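Gamma-glutamyltransferase 1 Threonine peptidase. MEROPS family T03 (PDB 7D9E) catalyses transfer of the gamma-glutamyl group from donors such as glutathione to amino acids or peptides, and hydrolyses glutathione to glutamate and cysteinylglycine. Local coordinates at residues Q122-H126 against M164-Q168. Sequence-based numbering, arbitrary orientation.
Sequences QRVHH and MGDIQ
Residues 122-126 run extended, from phi/psi -48/137 at Gln122 to beta values through His126, entering the short, weakly bonded strand at 125-126. Residues 164-168 form an irregular connection leading into strand 168-173: Met164 sits at -86/70, Gly165 at 92/-177 and Asp166 at -162/71, before Ile167 returns to -68/136. The backbones come nearest at Arg123 and Met164, CA to CA 6.6 Å; no main-chain pairing joins them, and the side chains of these two residues span the gap. Arg123, with chi1 m, chi2 t and chi3 m, reaches toward 164-168 and holds the Met164 carbonyl at the edge of its guanidinium: NH2 to Met164 O is a 2.8 Å hydrogen bond, and NE to the same oxygen a weak one at 3.2 Å. Ile167 CG1 covers one guanidinium face, 3.9 Å from Arg123 NH2. The Met164 side chain (t, p, p) extends toward 122-126: its CG lies 3.8 Å from Arg123 CB, CE 4.1 Å from Val124 CA, and SD 3.9 Å from His125 CB. The His125 imidazole turns away, its ND1 hydrogen-bonding Thr99 OG1 on helix 97-109. At Gly165 a CB would stand 3.1 Å from Arg123 NH2 and jam against the Met164 carbonyl, so glycine suits these backbone angles. The side-chain positions of Gly165 and Gly93 of the DON pocket are about 5 Å apart, so the contact adjoins that site in this Ntn-hydrolase fold. Arg123 NH2 also forms a salt bridge with Asp182, whose OD2 accepts a hydrogen bond from Ile167 N; a buried positive charge is thus balanced while the same guanidinium ties the Met164 carbonyl to the loop entering strand 125-126.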
# COMPACT_ATOMS: atom_id res chain seq x y z
N GLN B 122 18.21 2.75 -7.70
CA GLN B 122 18.29 2.91 -6.26
C GLN B 122 17.24 3.88 -5.75
O GLN B 122 17.01 4.94 -6.35
CB GLN B 122 19.67 3.45 -5.90
CG GLN B 122 19.91 3.68 -4.42
CD GLN B 122 21.32 4.19 -4.18
OE1 GLN B 122 22.15 3.54 -3.51
NE2 GLN B 122 21.61 5.32 -4.77
N ARG B 123 16.59 3.52 -4.64
CA ARG B 123 15.69 4.41 -3.92
C ARG B 123 16.14 4.47 -2.47
O ARG B 123 16.65 3.49 -1.92
CB ARG B 123 14.22 3.95 -3.98
CG ARG B 123 13.66 4.03 -5.39
CD ARG B 123 12.18 3.82 -5.43
NE ARG B 123 11.75 2.48 -5.03
CZ ARG B 123 11.57 1.46 -5.86
NH1 ARG B 123 11.84 1.58 -7.15
NH2 ARG B 123 11.16 0.30 -5.39
N VAL B 124 15.95 5.65 -1.86
CA VAL B 124 16.29 5.84 -0.45
C VAL B 124 15.13 6.58 0.20
O VAL B 124 14.22 7.06 -0.47
CB VAL B 124 17.62 6.60 -0.24
CG1 VAL B 124 18.77 5.80 -0.86
CG2 VAL B 124 17.53 8.00 -0.80
N HIS B 125 15.19 6.72 1.53
CA HIS B 125 14.05 7.27 2.24
C HIS B 125 14.48 8.03 3.49
O HIS B 125 15.34 7.56 4.24
CB HIS B 125 13.13 6.11 2.65
CG HIS B 125 11.95 6.52 3.47
ND1 HIS B 125 10.87 7.19 2.93
CD2 HIS B 125 11.69 6.36 4.78
CE1 HIS B 125 9.98 7.40 3.89
NE2 HIS B 125 10.45 6.92 5.02
N HIS B 126 13.86 9.18 3.72
CA HIS B 126 13.99 9.94 4.94
C HIS B 126 12.60 10.36 5.39
O HIS B 126 11.72 10.59 4.57
CB HIS B 126 14.86 11.19 4.71
CG HIS B 126 14.98 12.06 5.91
ND1 HIS B 126 15.61 11.64 7.07
CD2 HIS B 126 14.56 13.32 6.15
CE1 HIS B 126 15.54 12.61 7.97
NE2 HIS B 126 14.92 13.64 7.43
N MET B 164 13.26 -1.74 -0.63
CA MET B 164 12.61 -0.43 -0.60
C MET B 164 11.49 -0.40 -1.64
O MET B 164 11.57 0.28 -2.67
CB MET B 164 13.66 0.64 -0.87
CG MET B 164 13.16 2.07 -0.82
SD MET B 164 12.95 2.62 0.88
CE MET B 164 14.63 2.60 1.49
N GLY B 165 10.43 -1.16 -1.35
CA GLY B 165 9.30 -1.23 -2.26
C GLY B 165 9.40 -2.36 -3.26
O GLY B 165 10.32 -3.18 -3.26
N ASP B 166 8.39 -2.38 -4.14
CA ASP B 166 8.16 -3.42 -5.14
C ASP B 166 7.20 -2.79 -6.16
O ASP B 166 6.00 -3.12 -6.22
CB ASP B 166 7.67 -4.72 -4.52
CG ASP B 166 7.63 -5.86 -5.51
OD1 ASP B 166 8.24 -5.77 -6.60
OD2 ASP B 166 7.03 -6.90 -5.17
N ILE B 167 7.71 -1.86 -6.93
CA ILE B 167 6.87 -1.11 -7.86
C ILE B 167 6.39 -2.05 -8.95
O ILE B 167 7.17 -2.82 -9.54
CB ILE B 167 7.70 0.04 -8.44
CG1 ILE B 167 7.97 1.15 -7.40
CG2 ILE B 167 6.95 0.66 -9.64
CD1 ILE B 167 6.86 2.19 -7.27
N GLN B 168 5.10 -1.95 -9.29
CA GLN B 168 4.52 -2.65 -10.42
C GLN B 168 3.88 -1.57 -11.27
O GLN B 168 2.95 -0.90 -10.81
CB GLN B 168 3.49 -3.68 -9.99
CG GLN B 168 4.03 -4.72 -9.03
CD GLN B 168 5.14 -5.53 -9.62
OE1 GLN B 168 5.17 -5.78 -10.83
NE2 GLN B 168 6.02 -6.01 -8.77